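Local coordinates for molybdopterin biosynthesis protein MoaB (Sulfolobus tokodaii, PDB 3IWT), which probably binds molybdopterin or a precursor of it during biosynthesis of the molybdenum cofactor, at residues V38-G42 with G152-V157; D64-L70 with I98-I103; V117-S122 with L159-L164. All blocks are in the same frame, centred on the assembly; numbering follows the deposited sequence.

Interaction 1 (V38-G42 with G152-V157)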
loop_
_atom_site.group_PDB
_atom_site.type_symbol
_atom_site.label_atom_id
_atom_site.label_comp_id
_atom_site.label_asym_id
_atom_site.label_seq_id
_atom_site.Cartn_x
_atom_site.Cartn_y
_atom_site.Cartn_z
ATOM N N VAL A 38 7.065 -30.651 24.240
ATOM C CA VAL A 38 7.464 -29.611 25.184
ATOM C C VAL A 38 7.393 -28.281 24.426
ATOM O O VAL A 38 7.980 -28.142 23.354
ATOM C CB VAL A 38 8.878 -29.864 25.749
ATOM C CG1 VAL A 38 9.377 -28.670 26.586
ATOM C CG2 VAL A 38 8.889 -31.171 26.565
ATOM N N ASP A 39 6.639 -27.340 24.983
ATOM C CA ASP A 39 6.476 -26.019 24.421
ATOM C C ASP A 39 7.139 -25.036 25.358
ATOM O O ASP A 39 6.472 -24.395 26.163
ATOM C CB ASP A 39 4.981 -25.704 24.255
ATOM C CG ASP A 39 4.730 -24.298 23.763
ATOM O OD1 ASP A 39 5.689 -23.635 23.328
ATOM O OD2 ASP A 39 3.565 -23.866 23.816
ATOM N N GLU A 40 8.456 -24.925 25.247
ATOM C CA GLU A 40 9.253 -24.122 26.160
ATOM C C GLU A 40 8.810 -22.650 26.124
ATOM O O GLU A 40 8.621 -22.012 27.151
ATOM C CB GLU A 40 10.739 -24.238 25.788
ATOM C CG GLU A 40 11.325 -25.678 25.857
ATOM C CD GLU A 40 11.214 -26.474 24.541
ATOM O OE1 GLU A 40 10.421 -26.107 23.656
ATOM O OE2 GLU A 40 11.935 -27.489 24.401
ATOM N N SER A 41 8.654 -22.118 24.915
ATOM C CA SER A 41 8.283 -20.714 24.759
ATOM C C SER A 41 6.887 -20.400 25.288
ATOM O O SER A 41 6.699 -19.393 25.956
ATOM C CB SER A 41 8.357 -20.304 23.298
ATOM O OG SER A 41 9.718 -20.261 22.909
ATOM N N GLY A 42 5.912 -21.239 24.967
ATOM C CA GLY A 42 4.544 -21.040 25.485
ATOM C C GLY A 42 4.533 -21.109 27.002
ATOM O O GLY A 42 3.847 -20.326 27.668
ATOM N N GLY A 152 9.826 -17.569 17.835
ATOM C CA GLY A 152 9.796 -18.929 18.393
ATOM C C GLY A 152 10.759 -19.164 19.551
ATOM O O GLY A 152 10.454 -19.919 20.461
ATOM N N SER A 153 11.923 -18.526 19.484
ATOM C CA SER A 153 12.994 -18.619 20.500
ATOM C C SER A 153 12.540 -18.293 21.939
ATOM O O SER A 153 12.018 -17.212 22.185
ATOM C CB SER A 153 14.109 -17.660 20.089
ATOM O OG SER A 153 14.930 -17.347 21.166
ATOM N N PRO A 154 12.769 -19.212 22.901
ATOM C CA PRO A 154 12.479 -18.946 24.329
ATOM C C PRO A 154 13.156 -17.691 24.900
ATOM O O PRO A 154 12.545 -16.967 25.678
ATOM C CB PRO A 154 13.022 -20.191 25.036
ATOM C CG PRO A 154 13.000 -21.249 23.994
ATOM C CD PRO A 154 13.307 -20.576 22.711
ATOM N N ASP A 155 14.399 -17.436 24.507
ATOM C CA ASP A 155 15.127 -16.277 25.010
ATOM C C ASP A 155 14.482 -14.998 24.468
ATOM O O ASP A 155 14.365 -14.004 25.176
ATOM C CB ASP A 155 16.596 -16.334 24.589
ATOM C CG ASP A 155 17.441 -17.297 25.433
ATOM O OD1 ASP A 155 17.017 -17.833 26.471
ATOM O OD2 ASP A 155 18.592 -17.497 25.039
ATOM N N ALA A 156 14.042 -15.035 23.202
ATOM C CA ALA A 156 13.374 -13.887 22.578
ATOM C C ALA A 156 12.041 -13.563 23.256
ATOM O O ALA A 156 11.691 -12.396 23.492
ATOM C CB ALA A 156 13.155 -14.142 21.048
ATOM N N VAL A 157 11.265 -14.601 23.529
ATOM C CA VAL A 157 9.989 -14.446 24.170
ATOM C C VAL A 157 10.154 -13.867 25.574
ATOM O O VAL A 157 9.458 -12.924 25.962
ATOM C CB VAL A 157 9.240 -15.801 24.168
ATOM C CG1 VAL A 157 8.122 -15.783 25.102
ATOM C CG2 VAL A 157 8.755 -16.168 22.735
#

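Interaction 2 (D64-L70 with I98-I103)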
loop_
_atom_site.group_PDB
_atom_site.type_symbol
_atom_site.label_atom_id
_atom_site.label_comp_id
_atom_site.label_asym_id
_atom_site.label_seq_id
_atom_site.Cartn_x
_atom_site.Cartn_y
_atom_site.Cartn_z
ATOM N N ASP A 64 2.549 -23.863 10.820
ATOM C CA ASP A 64 2.738 -22.743 9.885
ATOM C C ASP A 64 1.793 -22.852 8.683
ATOM O O ASP A 64 2.219 -23.068 7.547
ATOM C CB ASP A 64 4.185 -22.702 9.351
ATOM C CG ASP A 64 5.212 -22.455 10.429
ATOM O OD1 ASP A 64 4.969 -21.638 11.340
ATOM O OD2 ASP A 64 6.296 -23.070 10.329
ATOM N N ASP A 65 0.509 -22.666 8.935
ATOM C CA ASP A 65 -0.520 -22.797 7.905
ATOM C C ASP A 65 -1.432 -21.602 8.062
ATOM O O ASP A 65 -1.911 -21.344 9.183
ATOM C CB ASP A 65 -1.301 -24.093 8.084
ATOM C CG ASP A 65 -2.482 -24.195 7.121
ATOM O OD1 ASP A 65 -2.274 -24.537 5.963
ATOM O OD2 ASP A 65 -3.614 -23.894 7.507
ATOM N N LYS A 66 -1.645 -20.870 6.963
ATOM C CA LYS A 66 -2.352 -19.581 6.994
ATOM C C LYS A 66 -3.732 -19.722 7.636
ATOM O O LYS A 66 -4.079 -18.986 8.546
ATOM C CB LYS A 66 -2.449 -18.991 5.573
ATOM C CG LYS A 66 -3.307 -17.736 5.452
ATOM C CD LYS A 66 -3.190 -17.021 4.107
ATOM C CE LYS A 66 -4.159 -15.827 4.048
ATOM N NZ LYS A 66 -3.996 -15.001 2.813
ATOM N N ILE A 67 -4.523 -20.662 7.130
ATOM C CA ILE A 67 -5.900 -20.856 7.604
ATOM C C ILE A 67 -5.935 -21.253 9.066
ATOM O O ILE A 67 -6.742 -20.731 9.834
ATOM C CB ILE A 67 -6.674 -21.914 6.773
ATOM C CG1 ILE A 67 -6.808 -21.476 5.313
ATOM C CG2 ILE A 67 -8.068 -22.152 7.357
ATOM C CD1 ILE A 67 -7.564 -20.210 5.131
ATOM N N LYS A 68 -5.063 -22.181 9.462
ATOM C CA LYS A 68 -5.001 -22.607 10.858
ATOM C C LYS A 68 -4.582 -21.489 11.813
ATOM O O LYS A 68 -5.073 -21.406 12.930
ATOM C CB LYS A 68 -4.114 -23.845 11.016
ATOM C CG LYS A 68 -4.760 -25.118 10.429
ATOM C CD LYS A 68 -3.847 -26.295 10.624
ATOM C CE LYS A 68 -4.539 -27.612 10.520
ATOM N NZ LYS A 68 -5.261 -27.827 9.291
ATOM N N ILE A 69 -3.697 -20.614 11.348
ATOM C CA ILE A 69 -3.229 -19.493 12.147
ATOM C C ILE A 69 -4.349 -18.457 12.267
ATOM O O ILE A 69 -4.647 -17.982 13.371
ATOM C CB ILE A 69 -1.964 -18.852 11.523
ATOM C CG1 ILE A 69 -0.719 -19.724 11.748
ATOM C CG2 ILE A 69 -1.726 -17.445 12.087
ATOM C CD1 ILE A 69 0.502 -19.233 10.893
ATOM N N LEU A 70 -5.034 -18.167 11.156
ATOM C CA LEU A 70 -6.195 -17.272 11.211
ATOM C C LEU A 70 -7.274 -17.778 12.176
ATOM O O LEU A 70 -7.788 -17.019 12.991
ATOM C CB LEU A 70 -6.812 -17.074 9.816
ATOM C CG LEU A 70 -6.031 -16.316 8.741
ATOM C CD1 LEU A 70 -6.702 -16.494 7.333
ATOM C CD2 LEU A 70 -5.884 -14.823 9.140
ATOM N N ILE A 98 5.245 -17.438 8.344
ATOM C CA ILE A 98 4.161 -16.647 7.747
ATOM C C ILE A 98 3.250 -15.918 8.776
ATOM O O ILE A 98 2.230 -15.327 8.411
ATOM C CB ILE A 98 3.293 -17.529 6.811
ATOM C CG1 ILE A 98 2.585 -18.653 7.592
ATOM C CG2 ILE A 98 4.100 -18.094 5.633
ATOM C CD1 ILE A 98 1.389 -19.213 6.804
ATOM N N THR A 99 3.641 -15.913 10.038
ATOM C CA THR A 99 2.790 -15.384 11.105
ATOM C C THR A 99 2.490 -13.889 10.909
ATOM O O THR A 99 1.328 -13.462 10.958
ATOM C CB THR A 99 3.455 -15.582 12.473
ATOM O OG1 THR A 99 3.674 -16.982 12.725
ATOM C CG2 THR A 99 2.593 -14.976 13.597
ATOM N N VAL A 100 3.532 -13.109 10.638
ATOM C CA VAL A 100 3.407 -11.647 10.480
ATOM C C VAL A 100 2.609 -11.283 9.233
ATOM O O VAL A 100 1.747 -10.425 9.268
ATOM C CB VAL A 100 4.800 -10.946 10.491
ATOM C CG1 VAL A 100 4.657 -9.448 10.253
ATOM C CG2 VAL A 100 5.499 -11.223 11.852
ATOM N N GLU A 101 2.879 -11.979 8.148
ATOM C CA GLU A 101 2.219 -11.739 6.893
ATOM C C GLU A 101 0.749 -12.145 6.964
ATOM O O GLU A 101 -0.100 -11.608 6.245
ATOM C CB GLU A 101 2.903 -12.539 5.795
ATOM C CG GLU A 101 4.329 -12.102 5.486
ATOM C CD GLU A 101 5.329 -12.383 6.603
ATOM O OE1 GLU A 101 5.244 -13.444 7.308
ATOM O OE2 GLU A 101 6.218 -11.506 6.775
ATOM N N THR A 102 0.437 -13.110 7.825
ATOM C CA THR A 102 -0.922 -13.557 8.010
ATOM C C THR A 102 -1.721 -12.596 8.928
ATOM O O THR A 102 -2.855 -12.225 8.607
ATOM C CB THR A 102 -0.952 -14.998 8.576
ATOM O OG1 THR A 102 -0.282 -15.865 7.657
ATOM C CG2 THR A 102 -2.381 -15.466 8.804
ATOM N N ILE A 103 -1.151 -12.218 10.072
ATOM C CA ILE A 103 -1.915 -11.508 11.098
ATOM C C ILE A 103 -1.810 -9.993 11.070
ATOM O O ILE A 103 -2.773 -9.289 11.398
ATOM C CB ILE A 103 -1.568 -12.069 12.514
ATOM C CG1 ILE A 103 -1.917 -13.562 12.555
ATOM C CG2 ILE A 103 -2.242 -11.269 13.650
ATOM C CD1 ILE A 103 -3.388 -13.918 12.318
HETATM O O HOH W 1 4.312 -19.037 10.587
#

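Interaction 3 (V117-S122 with L159-L164)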
loop_
_atom_site.group_PDB
_atom_site.type_symbol
_atom_site.label_atom_id
_atom_site.label_comp_id
_atom_site.label_asym_id
_atom_site.label_seq_id
_atom_site.Cartn_x
_atom_site.Cartn_y
_atom_site.Cartn_z
ATOM N N VAL A 117 11.729 -1.299 18.384
ATOM C CA VAL A 117 12.153 -1.313 19.780
ATOM C C VAL A 117 12.498 -2.743 20.250
ATOM O O VAL A 117 13.459 -2.934 20.996
ATOM C CB VAL A 117 11.147 -0.625 20.704
ATOM C CG1 VAL A 117 11.633 -0.714 22.176
ATOM C CG2 VAL A 117 10.955 0.830 20.279
ATOM N N PHE A 118 11.762 -3.742 19.771
ATOM C CA PHE A 118 12.124 -5.121 20.065
ATOM C C PHE A 118 13.475 -5.481 19.445
ATOM O O PHE A 118 14.297 -6.156 20.067
ATOM C CB PHE A 118 11.062 -6.128 19.620
ATOM C CG PHE A 118 11.452 -7.564 19.934
ATOM C CD1 PHE A 118 11.505 -8.007 21.253
ATOM C CD2 PHE A 118 11.844 -8.440 18.915
ATOM C CE1 PHE A 118 11.893 -9.312 21.545
ATOM C CE2 PHE A 118 12.232 -9.752 19.208
ATOM C CZ PHE A 118 12.268 -10.175 20.520
ATOM N N ARG A 119 13.712 -5.015 18.225
ATOM C CA ARG A 119 15.004 -5.254 17.581
ATOM C C ARG A 119 16.135 -4.512 18.319
ATOM O O ARG A 119 17.253 -5.029 18.414
ATOM C CB ARG A 119 14.950 -4.903 16.101
ATOM C CG ARG A 119 14.146 -5.905 15.317
ATOM C CD ARG A 119 14.171 -5.657 13.816
ATOM N NE ARG A 119 13.420 -4.498 13.352
ATOM C CZ ARG A 119 12.223 -4.539 12.779
ATOM N NH1 ARG A 119 11.550 -5.672 12.687
ATOM N NH2 ARG A 119 11.680 -3.426 12.304
ATOM N N LEU A 120 15.824 -3.352 18.901
ATOM C CA LEU A 120 16.811 -2.584 19.683
ATOM C C LEU A 120 17.284 -3.367 20.934
ATOM O O LEU A 120 18.483 -3.539 21.162
ATOM C CB LEU A 120 16.213 -1.201 20.056
ATOM C CG LEU A 120 16.961 -0.189 20.942
ATOM C CD1 LEU A 120 16.146 1.099 20.919
ATOM C CD2 LEU A 120 17.121 -0.643 22.389
ATOM N N VAL A 121 16.340 -3.833 21.743
ATOM C CA VAL A 121 16.676 -4.609 22.933
ATOM C C VAL A 121 17.310 -5.969 22.573
ATOM O O VAL A 121 18.201 -6.445 23.283
ATOM C CB VAL A 121 15.472 -4.751 23.889
ATOM C CG1 VAL A 121 14.926 -3.359 24.287
ATOM C CG2 VAL A 121 14.404 -5.581 23.271
ATOM N N SER A 122 16.887 -6.562 21.461
ATOM C CA SER A 122 17.478 -7.812 20.944
ATOM C C SER A 122 18.918 -7.618 20.523
ATOM O O SER A 122 19.823 -8.412 20.911
ATOM C CB SER A 122 16.666 -8.335 19.748
ATOM O OG SER A 122 15.404 -8.818 20.186
ATOM N N LEU A 159 12.646 -12.060 26.624
ATOM C CA LEU A 159 13.068 -10.677 26.443
ATOM C C LEU A 159 11.903 -9.746 26.156
ATOM O O LEU A 159 11.830 -8.669 26.728
ATOM C CB LEU A 159 14.061 -10.584 25.278
ATOM C CG LEU A 159 14.759 -9.231 25.035
ATOM C CD1 LEU A 159 15.666 -8.868 26.221
ATOM C CD2 LEU A 159 15.547 -9.267 23.734
ATOM N N ALA A 160 11.017 -10.143 25.231
ATOM C CA ALA A 160 9.861 -9.348 24.858
ATOM C C ALA A 160 8.966 -9.141 26.067
ATOM O O ALA A 160 8.550 -8.022 26.342
ATOM C CB ALA A 160 9.078 -10.036 23.713
ATOM N N LEU A 161 8.689 -10.216 26.805
ATOM C CA LEU A 161 7.839 -10.101 27.991
ATOM C C LEU A 161 8.382 -9.178 29.084
ATOM O O LEU A 161 7.671 -8.298 29.579
ATOM C CB LEU A 161 7.568 -11.477 28.582
ATOM C CG LEU A 161 6.494 -12.304 27.880
ATOM C CD1 LEU A 161 6.730 -13.777 28.247
ATOM C CD2 LEU A 161 5.098 -11.816 28.302
ATOM N N LYS A 162 9.622 -9.414 29.494
ATOM C CA LYS A 162 10.217 -8.660 30.578
ATOM C C LYS A 162 10.488 -7.197 30.246
ATOM O O LYS A 162 10.225 -6.316 31.067
ATOM C CB LYS A 162 11.526 -9.320 31.022
ATOM C CG LYS A 162 11.351 -10.704 31.600
ATOM C CD LYS A 162 12.683 -11.171 32.146
ATOM C CE LYS A 162 12.632 -12.517 32.780
ATOM N NZ LYS A 162 14.024 -12.811 33.380
ATOM N N GLU A 163 10.980 -6.932 29.036
ATOM C CA GLU A 163 11.411 -5.592 28.712
ATOM C C GLU A 163 10.304 -4.736 28.095
ATOM O O GLU A 163 10.270 -3.537 28.337
ATOM C CB GLU A 163 12.654 -5.660 27.824
ATOM C CG GLU A 163 13.792 -6.467 28.461
ATOM C CD GLU A 163 14.119 -5.989 29.853
ATOM O OE1 GLU A 163 14.278 -4.770 30.044
ATOM O OE2 GLU A 163 14.189 -6.821 30.768
ATOM N N LEU A 164 9.376 -5.343 27.332
ATOM C CA LEU A 164 8.391 -4.566 26.578
ATOM C C LEU A 164 6.905 -4.785 26.895
ATOM O O LEU A 164 6.148 -3.824 26.940
ATOM C CB LEU A 164 8.607 -4.804 25.075
ATOM C CG LEU A 164 10.013 -4.471 24.554
ATOM C CD1 LEU A 164 10.025 -4.632 23.040
ATOM C CD2 LEU A 164 10.440 -3.071 24.931
#

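Interaction 1 (V38-G42 with G152-V157)
Ser41 makes the one direct hydrogen bond between 38-42 and 152-157: its OG donates to Gly152 O at 2.6 Å, with a C=O...donor angle of 149° and the donor tilted 29° from the carbonyl plane. Chi1 of -70° sets OG anti to the carbonyl carbon of Ser41 and turns it to the loop ahead of Pro154. The packing here is close: the CA atoms of Ser41 and Pro154 lie 4.6 Å apart, and the proline ring comes alongside the hydroxyl, its CG 3.6 Å from Ser41 OG. Deeper in, Val157 CG2 stands 4.2 Å from Ser41 CB, and both side chains also rest on Thr88 of strand 84-88. Toward the outside the fit slackens, since Glu40 offers Pro154 CG no more than its CB, at 4.2 Å, while its carboxylate turns aside to a salt bridge with Arg27. Each helix start carries its own N-cap: Asp39 OD1 accepts from Gly42 N at 2.9 Å, met from above the carboxylate plane, and Ser153 OG accepts from Ala156 N at 3.2 Å. Two capped helix N-termini thus meet side by side beyond the strand ends of an alpha/beta sheet, an architecture consistent with the molybdopterin-binding fold of the MogA/MoaB family.

Interaction 2 (D64-L70 with I98-I103)
Ile69 and Ile98 meet through apolar side chains, Ile69 CD1 lying 3.9 Å from Ile98 CG1. Ile98 has CG1 between its backbone N and carbonyl carbon (chi1 63°), and from there CD1 reaches over the start of the other helix, to 3.5 Å from Lys66 N. One turn on, Thr102 presents its methyl rather than its hydroxyl: CG2 sits 3.6 Å from Leu70 CD2 and also touches Ile69 CG2. Ile103 CD1 closes the row, meeting Ile69 CG2 and Leu70 CD2.

The short axes of 66-70 and 99-103 approach to 9.9 Å at a signed crossing angle of -64°. Both are part of an alpha/beta fold consistent with the molybdopterin-binding domain of the MogA/MoaB family, where Ile69, Thr99 and Asp64 also lie against Ile23 of the parallel strand 17-23.

Outside the apolar row, Thr102 OG1 donates to Ile98 O at 2.7 Å from above the carbonyl plane. This bond fixes the side-chain rotation that leaves the methyl toward Leu70; the same oxygen also accepts from Thr102 N. A water bridges the segments where they begin, donating to Asp64 OD1 (2.8 Å) and Thr99 OG1 and accepting from Ile98 N (2.9 Å). Thr99 OG1 is hydrogen-bonded in addition to Gly89 O. Asp65 caps helix 66-77, its OD2 accepting from Lys68 N on the anti side, 18° out of the carboxylate plane. Farther out, the extended Lys66 chain passes Thr102 with its CG and carries NZ to the second subunit, where it hydrogen-bonds to Leu106 O and forms a salt bridge with Asp108 of that subunit.

Interaction 3 (V117-S122 with L159-L164)
A helix-helix junction of an alpha/beta fold consistent with the molybdopterin-binding family joins 117-122 of helix 112-123 to 159-164 of helix 154-176, crossing at a signed angle of 103° with a closest axis approach of 10.6 Å. No hydrogen bond spans it. Phe118 swings its ring toward the second helix, chi1 of -180° placing CG opposite the backbone N, and CE1 meets Ala160 CB at 3.6 Å. Leu164 CD1 lies at the ring edge, near its plane, and continues to 3.7 Å from Phe118 CA, while CD2 of the same leucine packs on Val117 CG1 at 3.8 Å. An alanine in place of Phe118 is likely to open a gap beside Ala160 and leave Leu164 CD1 without its ring-edge neighbour. Val121 CG2 touches Leu159 CD2 at 3.9 Å. Phe123 of the third subunit packs on Val117 and Val121, and Tyr133 OH of that subunit hydrogen-bonds to Leu164 O, so the junction borders a subunit interface. Ser122 OG, 3.6 Å from Leu159 CD2, sits over one face of the Phe118 ring, offset toward the rim, and donates to Phe118 O at 2.9 Å, approaching from the opposite face of the carbonyl plane to Ser122 N.

How the interactions relate
Helix 154-176 ties interaction 1 to interaction 3: its first turn packs on 38-42, and the following residues on 117-122. Their centres are 14 Å apart, and they touch where Ala156 O lies 3.7 Å from Phe118 CE1. Along the chain their segments interleave. Interaction 2 stands apart, its centre 18 Å from that of interaction 1 and 23 Å from that of interaction 3, across the chain's centre from the latter. A glycerol lies about 5 Å from the Ser153 side chain, and a glycerol hydrogen-bonds Ser122; probably a crystallisation additive, it hints at a pocket without proving one. A magnesium ion lies about 8 Å from the Leu159 side chain and about 10 Å from that of Ser153.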